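Local coordinates for DNA repair protein RAD2 (Saccharomyces cerevisiae, PDB 4Q0W) that cuts single-stranded DNA at the incision step of nucleotide excision repair, probably with the help of magnesium ions, at residues A[79-91]-A[238-250]. Numbering follows the deposited sequence.
Sequences VPVLKRETIRQRK and QLLGSDYTNGLKG. With K (potassium ion), chain F; nucleotides of chain D.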
ATOM      1  N   VAL A  79       5.372 -33.126   2.735  1.00 24.02           N
ATOM      2  CA  VAL A  79       4.908 -31.839   3.221  1.00 25.19           C
ATOM      3  C   VAL A  79       4.472 -32.058   4.664  1.00 28.25           C
ATOM      4  O   VAL A  79       3.620 -32.914   4.934  1.00 24.83           O
ATOM      5  CB  VAL A  79       3.729 -31.321   2.386  1.00 29.17           C
ATOM      6  CG1 VAL A  79       3.192 -30.021   2.976  1.00 29.27           C
ATOM      7  CG2 VAL A  79       4.156 -31.136   0.919  1.00 30.28           C
ATOM      8  N   PRO A  80       5.082 -31.318   5.602  1.00 27.84           N
ATOM      9  CA  PRO A  80       4.718 -31.466   7.018  1.00 23.22           C
ATOM     10  C   PRO A  80       3.233 -31.183   7.228  1.00 22.40           C
ATOM     11  O   PRO A  80       2.678 -30.338   6.535  1.00 21.56           O
ATOM     12  CB  PRO A  80       5.567 -30.398   7.712  1.00 28.14           C
ATOM     13  CG  PRO A  80       6.780 -30.244   6.794  1.00 26.10           C
ATOM     14  CD  PRO A  80       6.203 -30.375   5.406  1.00 28.23           C
ATOM     15  N   VAL A  81       2.604 -31.905   8.150  1.00 22.20           N
ATOM     16  CA  VAL A  81       1.171 -31.763   8.408  1.00 20.82           C
ATOM     17  C   VAL A  81       0.786 -30.296   8.697  1.00 17.23           C
ATOM     18  O   VAL A  81      -0.217 -29.794   8.186  1.00 18.34           O
ATOM     19  CB  VAL A  81       0.748 -32.666   9.597  1.00 19.98           C
ATOM     20  CG1 VAL A  81      -0.712 -32.402  10.009  1.00 25.32           C
ATOM     21  CG2 VAL A  81       0.949 -34.142   9.252  1.00 26.70           C
ATOM     22  N   LEU A  82       1.596 -29.610   9.496  1.00 17.68           N
ATOM     23  CA  LEU A  82       1.287 -28.233   9.893  1.00 18.50           C
ATOM     24  C   LEU A  82       1.213 -27.297   8.675  1.00 20.00           C
ATOM     25  O   LEU A  82       0.374 -26.388   8.617  1.00 18.18           O
ATOM     26  CB  LEU A  82       2.304 -27.725  10.931  1.00 19.95           C
ATOM     27  CG  LEU A  82       2.084 -26.287  11.429  1.00 24.03           C
ATOM     28  CD1 LEU A  82       0.655 -26.096  11.953  1.00 20.47           C
ATOM     29  CD2 LEU A  82       3.082 -25.923  12.510  1.00 23.48           C
ATOM     30  N   LYS A  83       2.092 -27.529   7.706  1.00 17.98           N
ATOM     31  CA  LYS A  83       2.060 -26.795   6.443  1.00 19.87           C
ATOM     32  C   LYS A  83       0.779 -27.070   5.651  1.00 16.30           C
ATOM     33  O   LYS A  83       0.116 -26.144   5.184  1.00 16.40           O
ATOM     34  CB  LYS A  83       3.291 -27.149   5.592  1.00 16.93           C
ATOM     35  CG  LYS A  83       3.350 -26.399   4.256  1.00 20.39           C
ATOM     36  CD  LYS A  83       4.754 -26.468   3.622  1.00 23.86           C
ATOM     37  CE  LYS A  83       4.826 -25.678   2.305  1.00 27.21           C
ATOM     38  NZ  LYS A  83       6.141 -25.880   1.613  1.00 39.84           N
ATOM     39  N   ARG A  84       0.424 -28.346   5.506  1.00 22.37           N
ATOM     40  CA  ARG A  84      -0.784 -28.707   4.763  1.00 18.06           C
ATOM     41  C   ARG A  84      -1.997 -28.044   5.408  1.00 19.44           C
ATOM     42  O   ARG A  84      -2.875 -27.508   4.717  1.00 17.86           O
ATOM     43  CB  ARG A  84      -0.947 -30.238   4.704  1.00 23.39           C
ATOM     44  CG  ARG A  84      -2.103 -30.712   3.803  1.00 26.30           C
ATOM     45  CD  ARG A  84      -2.019 -32.208   3.473  1.00 27.48           C
ATOM     46  NE  ARG A  84      -1.634 -33.016   4.630  1.00 28.33           N
ATOM     47  CZ  ARG A  84      -2.487 -33.497   5.531  1.00 31.93           C
ATOM     48  NH1 ARG A  84      -2.035 -34.217   6.550  1.00 30.64           N
ATOM     49  NH2 ARG A  84      -3.793 -33.258   5.418  1.00 28.84           N
ATOM     50  N   GLU A  85      -2.023 -28.040   6.740  1.00 14.77           N
ATOM     51  CA  GLU A  85      -3.148 -27.451   7.461  1.00 19.39           C
ATOM     52  C   GLU A  85      -3.193 -25.937   7.294  1.00 17.57           C
ATOM     53  O   GLU A  85      -4.256 -25.371   7.024  1.00 21.00           O
ATOM     54  CB  GLU A  85      -3.078 -27.834   8.942  1.00 21.22           C
ATOM     55  CG  GLU A  85      -3.335 -29.330   9.181  1.00 23.57           C
ATOM     56  CD  GLU A  85      -3.017 -29.761  10.601  1.00 28.54           C
ATOM     57  OE1 GLU A  85      -3.442 -30.875  10.986  1.00 27.70           O
ATOM     58  OE2 GLU A  85      -2.335 -28.991  11.320  1.00 29.54           O
ATOM     59  N   THR A  86      -2.042 -25.283   7.466  1.00 20.54           N
ATOM     60  CA  THR A  86      -1.955 -23.824   7.340  1.00 20.69           C
ATOM     61  C   THR A  86      -2.434 -23.358   5.967  1.00 17.41           C
ATOM     62  O   THR A  86      -3.286 -22.475   5.847  1.00 19.53           O
ATOM     63  CB  THR A  86      -0.502 -23.320   7.510  1.00 22.72           C
ATOM     64  OG1 THR A  86       0.000 -23.677   8.807  1.00 19.94           O
ATOM     65  CG2 THR A  86      -0.441 -21.787   7.322  1.00 16.34           C
ATOM     66  N   ILE A  87      -1.858 -23.951   4.929  1.00 17.77           N
ATOM     67  CA  ILE A  87      -2.171 -23.559   3.565  1.00 18.88           C
ATOM     68  C   ILE A  87      -3.637 -23.806   3.205  1.00 21.23           C
ATOM     69  O   ILE A  87      -4.285 -22.945   2.593  1.00 20.66           O
ATOM     70  CB  ILE A  87      -1.258 -24.293   2.567  1.00 18.75           C
ATOM     71  CG1 ILE A  87       0.196 -23.872   2.787  1.00 24.63           C
ATOM     72  CG2 ILE A  87      -1.704 -24.030   1.117  1.00 20.88           C
ATOM     73  CD1 ILE A  87       1.186 -24.656   1.943  1.00 38.09           C
ATOM     74  N   ARG A  88      -4.165 -24.973   3.571  1.00 17.90           N
ATOM     75  CA  ARG A  88      -5.559 -25.262   3.239  1.00 20.74           C
ATOM     76  C   ARG A  88      -6.488 -24.274   3.956  1.00 21.01           C
ATOM     77  O   ARG A  88      -7.481 -23.815   3.380  1.00 18.83           O
ATOM     78  CB  ARG A  88      -5.924 -26.727   3.542  1.00 18.03           C
ATOM     79  CG  ARG A  88      -6.158 -27.032   5.020  1.00 20.98           C
ATOM     80  CD  ARG A  88      -6.405 -28.517   5.273  1.00 17.35           C
ATOM     81  NE  ARG A  88      -6.762 -28.751   6.677  1.00 19.93           N
ATOM     82  CZ  ARG A  88      -6.536 -29.891   7.328  1.00 22.62           C
ATOM     83  NH1 ARG A  88      -5.957 -30.909   6.701  1.00 20.11           N
ATOM     84  NH2 ARG A  88      -6.876 -30.007   8.607  1.00 19.15           N
ATOM     85  N   GLN A  89      -6.159 -23.917   5.200  1.00 19.45           N
ATOM     86  CA  GLN A  89      -6.995 -22.976   5.933  1.00 22.08           C
ATOM     87  C   GLN A  89      -6.918 -21.590   5.301  1.00 25.47           C
ATOM     88  O   GLN A  89      -7.928 -20.883   5.199  1.00 21.84           O
ATOM     89  CB  GLN A  89      -6.606 -22.939   7.415  1.00 21.44           C
ATOM     90  CG  GLN A  89      -7.063 -24.186   8.166  1.00 16.75           C
ATOM     91  CD  GLN A  89      -6.369 -24.370   9.497  1.00 20.70           C
ATOM     92  OE1 GLN A  89      -5.728 -23.446  10.025  1.00 17.07           O
ATOM     93  NE2 GLN A  89      -6.490 -25.575  10.053  1.00 19.80           N
ATOM     94  N   ARG A  90      -5.721 -21.216   4.856  1.00 20.96           N
ATOM     95  CA  ARG A  90      -5.542 -19.930   4.182  1.00 28.43           C
ATOM     96  C   ARG A  90      -6.480 -19.855   2.970  1.00 26.74           C
ATOM     97  O   ARG A  90      -7.219 -18.883   2.798  1.00 30.96           O
ATOM     98  CB  ARG A  90      -4.076 -19.756   3.768  1.00 23.61           C
ATOM     99  CG  ARG A  90      -3.752 -18.517   2.939  1.00 32.87           C
ATOM    100  CD  ARG A  90      -2.270 -18.525   2.538  1.00 27.47           C
ATOM    101  NE  ARG A  90      -1.408 -18.453   3.716  1.00 40.62           N
ATOM    102  CZ  ARG A  90      -0.180 -18.967   3.794  1.00 51.45           C
ATOM    103  NH1 ARG A  90       0.352 -19.603   2.752  1.00 40.43           N
ATOM    104  NH2 ARG A  90       0.518 -18.844   4.923  1.00 36.19           N
ATOM    105  N   LYS A  91      -6.482 -20.909   2.162  1.00 29.18           N
ATOM    106  CA  LYS A  91      -7.316 -20.948   0.963  1.00 37.66           C
ATOM    107  C   LYS A  91      -8.802 -20.935   1.309  1.00 38.02           C
ATOM    108  O   LYS A  91      -9.596 -20.245   0.667  1.00 36.64           O
ATOM    109  CB  LYS A  91      -6.988 -22.186   0.134  1.00 32.44           C
ATOM    110  CG  LYS A  91      -5.633 -22.141  -0.555  1.00 31.86           C
ATOM    111  CD  LYS A  91      -5.139 -23.561  -0.805  1.00 32.98           C
ATOM    112  CE  LYS A  91      -4.559 -23.742  -2.190  1.00 34.52           C
ATOM    113  NZ  LYS A  91      -3.300 -22.992  -2.384  1.00 46.41           N
ATOM    114  N   GLN A 238       4.857 -15.935  13.409  1.00 16.06           N
ATOM    115  CA  GLN A 238       3.481 -15.994  13.905  1.00 16.42           C
ATOM    116  C   GLN A 238       2.749 -14.658  13.877  1.00 16.03           C
ATOM    117  O   GLN A 238       1.552 -14.587  14.179  1.00 17.14           O
ATOM    118  CB  GLN A 238       3.461 -16.602  15.309  1.00 14.30           C
ATOM    119  CG  GLN A 238       3.851 -18.070  15.274  1.00 18.79           C
ATOM    120  CD  GLN A 238       4.194 -18.611  16.632  1.00 20.71           C
ATOM    121  OE1 GLN A 238       3.307 -18.905  17.436  1.00 19.81           O
ATOM    122  NE2 GLN A 238       5.488 -18.745  16.905  1.00 17.37           N
ATOM    123  N   LEU A 239       3.457 -13.591  13.522  1.00 13.70           N
ATOM    124  CA  LEU A 239       2.789 -12.312  13.295  1.00 14.95           C
ATOM    125  C   LEU A 239       2.623 -12.089  11.787  1.00 14.66           C
ATOM    126  O   LEU A 239       1.539 -11.728  11.303  1.00 13.25           O
ATOM    127  CB  LEU A 239       3.596 -11.165  13.917  1.00 12.53           C
ATOM    128  CG  LEU A 239       3.767 -11.257  15.431  1.00 17.65           C
ATOM    129  CD1 LEU A 239       4.723 -10.179  15.931  1.00 15.38           C
ATOM    130  CD2 LEU A 239       2.414 -11.189  16.150  1.00 10.14           C
ATOM    131  N   LEU A 240       3.714 -12.321  11.065  1.00 14.63           N
ATOM    132  CA  LEU A 240       3.814 -12.039   9.637  1.00 16.15           C
ATOM    133  C   LEU A 240       3.124 -13.104   8.790  1.00 15.90           C
ATOM    134  O   LEU A 240       2.589 -12.801   7.715  1.00 14.76           O
ATOM    135  CB  LEU A 240       5.291 -11.960   9.235  1.00 12.69           C
ATOM    136  CG  LEU A 240       6.056 -10.782   9.839  1.00 17.97           C
ATOM    137  CD1 LEU A 240       7.552 -10.921   9.600  1.00 14.45           C
ATOM    138  CD2 LEU A 240       5.518  -9.504   9.209  1.00 16.80           C
ATOM    139  N   GLY A 241       3.143 -14.345   9.274  1.00 13.27           N
ATOM    140  CA  GLY A 241       2.654 -15.473   8.495  1.00 17.80           C
ATOM    141  C   GLY A 241       3.785 -16.208   7.786  1.00 19.36           C
ATOM    142  O   GLY A 241       4.773 -15.591   7.369  1.00 16.82           O
ATOM    143  N   SER A 242       3.637 -17.528   7.641  1.00 16.10           N
ATOM    144  CA  SER A 242       4.587 -18.341   6.889  1.00 17.53           C
ATOM    145  C   SER A 242       3.845 -19.595   6.469  1.00 21.58           C
ATOM    146  O   SER A 242       2.622 -19.661   6.592  1.00 16.63           O
ATOM    147  CB  SER A 242       5.775 -18.742   7.757  1.00 14.27           C
ATOM    148  OG  SER A 242       5.370 -19.675   8.763  1.00 18.15           O
ATOM    149  N   ASP A 243       4.582 -20.598   6.008  1.00 13.57           N
ATOM    150  CA  ASP A 243       3.972 -21.889   5.682  1.00 23.93           C
ATOM    151  C   ASP A 243       3.374 -22.580   6.907  1.00 25.14           C
ATOM    152  O   ASP A 243       2.577 -23.510   6.759  1.00 20.84           O
ATOM    153  CB  ASP A 243       5.002 -22.840   5.070  1.00 25.21           C
ATOM    154  CG  ASP A 243       5.305 -22.526   3.619  1.00 37.39           C
ATOM    155  OD1 ASP A 243       4.494 -21.808   2.986  1.00 33.92           O
ATOM    156  OD2 ASP A 243       6.350 -23.016   3.117  1.00 36.05           O
ATOM    157  N   TYR A 244       3.770 -22.153   8.107  1.00 17.18           N
ATOM    158  CA  TYR A 244       3.377 -22.881   9.327  1.00 19.02           C
ATOM    159  C   TYR A 244       2.363 -22.153  10.197  1.00 19.26           C
ATOM    160  O   TYR A 244       1.958 -22.670  11.251  1.00 16.20           O
ATOM    161  CB  TYR A 244       4.596 -23.181  10.200  1.00 19.16           C
ATOM    162  CG  TYR A 244       5.488 -24.297   9.706  1.00 24.01           C
ATOM    163  CD1 TYR A 244       5.072 -25.167   8.717  1.00 26.74           C
ATOM    164  CD2 TYR A 244       6.745 -24.491  10.260  1.00 27.39           C
ATOM    165  CE1 TYR A 244       5.897 -26.192   8.268  1.00 23.48           C
ATOM    166  CE2 TYR A 244       7.568 -25.506   9.826  1.00 32.28           C
ATOM    167  CZ  TYR A 244       7.136 -26.353   8.828  1.00 28.85           C
ATOM    168  OH  TYR A 244       7.963 -27.366   8.400  1.00 31.90           O
ATOM    169  N   THR A 245       1.982 -20.949   9.777  1.00 13.76           N
ATOM    170  CA  THR A 245       1.041 -20.123  10.525  1.00 15.63           C
ATOM    171  C   THR A 245       0.553 -19.026   9.608  1.00 17.22           C
ATOM    172  O   THR A 245       1.326 -18.496   8.799  1.00 13.77           O
ATOM    173  CB  THR A 245       1.703 -19.477  11.787  1.00 16.01           C
ATOM    174  OG1 THR A 245       0.844 -18.460  12.312  1.00 17.78           O
ATOM    175  CG2 THR A 245       3.069 -18.837  11.441  1.00 13.80           C
ATOM    176  N   ASN A 246      -0.723 -18.672   9.745  1.00 14.85           N
ATOM    177  CA  ASN A 246      -1.288 -17.574   8.973  1.00 17.39           C
ATOM    178  C   ASN A 246      -1.144 -16.195   9.638  1.00 18.14           C
ATOM    179  O   ASN A 246      -1.633 -15.194   9.119  1.00 19.76           O
ATOM    180  CB  ASN A 246      -2.737 -17.908   8.572  1.00 17.49           C
ATOM    181  CG  ASN A 246      -2.789 -19.020   7.518  1.00 24.60           C
ATOM    182  OD1 ASN A 246      -2.057 -18.963   6.526  1.00 22.66           O
ATOM    183  ND2 ASN A 246      -3.615 -20.052   7.747  1.00 12.89           N
ATOM    184  N   GLY A 247      -0.448 -16.134  10.769  1.00 16.37           N
ATOM    185  CA  GLY A 247      -0.108 -14.843  11.358  1.00 20.47           C
ATOM    186  C   GLY A 247      -1.304 -14.011  11.787  1.00 22.71           C
ATOM    187  O   GLY A 247      -2.400 -14.543  11.986  1.00 18.98           O
ATOM    188  N   LEU A 248      -1.107 -12.702  11.935  1.00 15.41           N
ATOM    189  CA  LEU A 248      -2.189 -11.846  12.417  1.00 19.94           C
ATOM    190  C   LEU A 248      -2.530 -10.751  11.421  1.00 21.71           C
ATOM    191  O   LEU A 248      -1.633 -10.092  10.880  1.00 18.05           O
ATOM    192  CB  LEU A 248      -1.814 -11.194  13.750  1.00 17.56           C
ATOM    193  CG  LEU A 248      -1.567 -12.088  14.961  1.00 21.34           C
ATOM    194  CD1 LEU A 248      -1.334 -11.213  16.188  1.00 14.76           C
ATOM    195  CD2 LEU A 248      -2.730 -13.049  15.200  1.00 16.27           C
ATOM    196  N   LYS A 249      -3.822 -10.540  11.193  1.00 21.22           N
ATOM    197  CA  LYS A 249      -4.251  -9.444  10.332  1.00 24.12           C
ATOM    198  C   LYS A 249      -3.695  -8.118  10.851  1.00 19.30           C
ATOM    199  O   LYS A 249      -3.673  -7.871  12.062  1.00 19.03           O
ATOM    200  CB  LYS A 249      -5.775  -9.377  10.253  1.00 25.16           C
ATOM    201  CG  LYS A 249      -6.286  -8.165   9.477  1.00 31.65           C
ATOM    202  CD  LYS A 249      -7.801  -8.124   9.396  1.00 29.78           C
ATOM    203  CE  LYS A 249      -8.256  -6.905   8.592  1.00 41.89           C
ATOM    204  NZ  LYS A 249      -9.738  -6.775   8.562  1.00 51.88           N
ATOM    205  N   GLY A 250      -3.208  -7.282   9.941  1.00 23.37           N
ATOM    206  CA  GLY A 250      -2.700  -5.980  10.322  1.00 23.48           C
ATOM    207  C   GLY A 250      -1.227  -5.996  10.696  1.00 24.56           C
ATOM    208  O   GLY A 250      -0.612  -4.935  10.814  1.00 20.68           O
TER
HETATM  209  K     K F1002      -0.379 -10.163   8.199  1.00 49.46           K
ATOM    210  P    DC D  10      -2.006  -6.926   6.479  1.00 27.37           P
ATOM    211  OP1  DC D  10      -3.206  -7.313   7.275  1.00 24.38           O
ATOM    212  OP2  DC D  10      -0.736  -7.684   6.603  1.00 22.26           O
ATOM    213  O5'  DC D  10      -2.401  -6.919   4.934  1.00 22.41           O
ATOM    214  C5'  DC D  10      -3.596  -6.210   4.628  1.00 27.21           C
ATOM    215  C4'  DC D  10      -3.858  -6.291   3.143  1.00 32.80           C
ATOM    216  O4'  DC D  10      -2.940  -5.422   2.440  1.00 26.83           O
ATOM    217  C3'  DC D  10      -3.701  -7.686   2.537  1.00 29.52           C
ATOM    218  O3'  DC D  10      -4.967  -7.947   1.943  1.00 42.05           O
ATOM    219  C2'  DC D  10      -2.553  -7.535   1.529  1.00 29.95           C
ATOM    220  C1'  DC D  10      -2.598  -6.036   1.220  1.00 26.51           C
ATOM    221  N1   DC D  10      -1.349  -5.335   0.806  1.00 26.85           N
ATOM    222  C2   DC D  10      -1.372  -4.598  -0.386  1.00 21.54           C
ATOM    223  O2   DC D  10      -2.413  -4.589  -1.052  1.00 26.65           O
ATOM    224  N3   DC D  10      -0.258  -3.938  -0.784  1.00 23.05           N
ATOM    225  C4   DC D  10       0.838  -3.982  -0.028  1.00 24.10           C
ATOM    226  N4   DC D  10       1.903  -3.302  -0.466  1.00 21.39           N
ATOM    227  C5   DC D  10       0.881  -4.723   1.201  1.00 23.47           C
ATOM    228  C6   DC D  10      -0.224  -5.379   1.584  1.00 23.32           C
ATOM    229  P    DA D   9       2.997  -2.769   8.631  1.00 22.74           P
ATOM    230  OP1  DA D   9       2.881  -3.473   9.936  1.00 23.09           O
ATOM    231  OP2  DA D   9       4.236  -2.935   7.828  1.00 19.36           O
ATOM    232  O5'  DA D   9       1.730  -3.155   7.727  1.00 22.74           O
ATOM    233  C5'  DA D   9       0.422  -2.936   8.248  1.00 20.76           C
ATOM    234  C4'  DA D   9      -0.619  -3.374   7.241  1.00 22.20           C
ATOM    235  O4'  DA D   9      -0.562  -2.518   6.071  1.00 22.58           O
ATOM    236  C3'  DA D   9      -0.478  -4.801   6.714  1.00 25.74           C
ATOM    237  O3'  DA D   9      -1.769  -5.367   6.809  1.00 27.70           O
ATOM    238  C2'  DA D   9      -0.010  -4.640   5.263  1.00 22.29           C
ATOM    239  C1'  DA D   9      -0.656  -3.306   4.901  1.00 24.67           C
ATOM    240  N9   DA D   9       0.019  -2.514   3.881  1.00 26.78           N
ATOM    241  C8   DA D   9       1.333  -2.114   3.891  1.00 23.83           C
ATOM    242  N7   DA D   9       1.664  -1.390   2.855  1.00 26.19           N
ATOM    243  C5   DA D   9       0.490  -1.295   2.118  1.00 24.43           C
ATOM    244  C6   DA D   9       0.194  -0.656   0.898  1.00 25.04           C
ATOM    245  N6   DA D   9       1.112   0.040   0.209  1.00 23.91           N
ATOM    246  N1   DA D   9      -1.075  -0.760   0.426  1.00 23.43           N
ATOM    247  C2   DA D   9      -1.973  -1.463   1.140  1.00 25.02           C
ATOM    248  N3   DA D   9      -1.797  -2.116   2.298  1.00 18.38           N
ATOM    249  C4   DA D   9      -0.538  -1.984   2.736  1.00 19.97           C
TER
HETATM  250  O   HOH W   1       3.370 -19.611   3.179  1.00 43.73           O
HETATM  251  O   HOH W   2       1.720 -10.750   6.732  1.00 21.74           O
HETATM  252  O   HOH W   3      -0.287 -12.722   7.809  1.00 29.40           O
HETATM  253  O   HOH W   4      -2.376 -11.210   6.976  1.00 24.71           O
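With CG trans to the backbone N (chi1 -179°) and the rest of its chain extended, Lys83 runs alongside Asp243 and sets NZ 3.2 Å from Asp243 OD2 in a salt bridge. Asp243, probably a magnesium ligand as in relatives, also lies beside the bound calcium ion. At the other end, the Arg90 side chain leaves the helix with CG likewise trans (chi1 175°) and bends at chi3, which turns its guanidinium into the loop. Arg90 NH2 donates to Ser242 O (2.8 Å) from above the carbonyl plane, and Arg90 NH1 reaches Asp243 OD1 through a water. The Asn246 amide faces two ways: ND2 donates almost straight to Thr86 O at 3.1 Å, a carbonyl already taken by Arg90 N, while OD1 accepts weak bonds from Arg90 NE and NH2. An alanine in place of Asn246 would probably take from Thr86 O its loop donor and leave the Arg90 guanidinium freer to turn. Between these polar ends, Thr86 CB abuts Asp243 O. At the helix start, Leu82 CD2 packs 3.9 Å from Tyr244 CB, and Lys83 CB meets the ring edge of Tyr244. The contact thus joins helix 81-98 of the N-domain to the I-domain loop after helix 230-240, where Leu248 O and a DNA phosphate bind potassium; helix 311-318 packs against Leu82 and Tyr244.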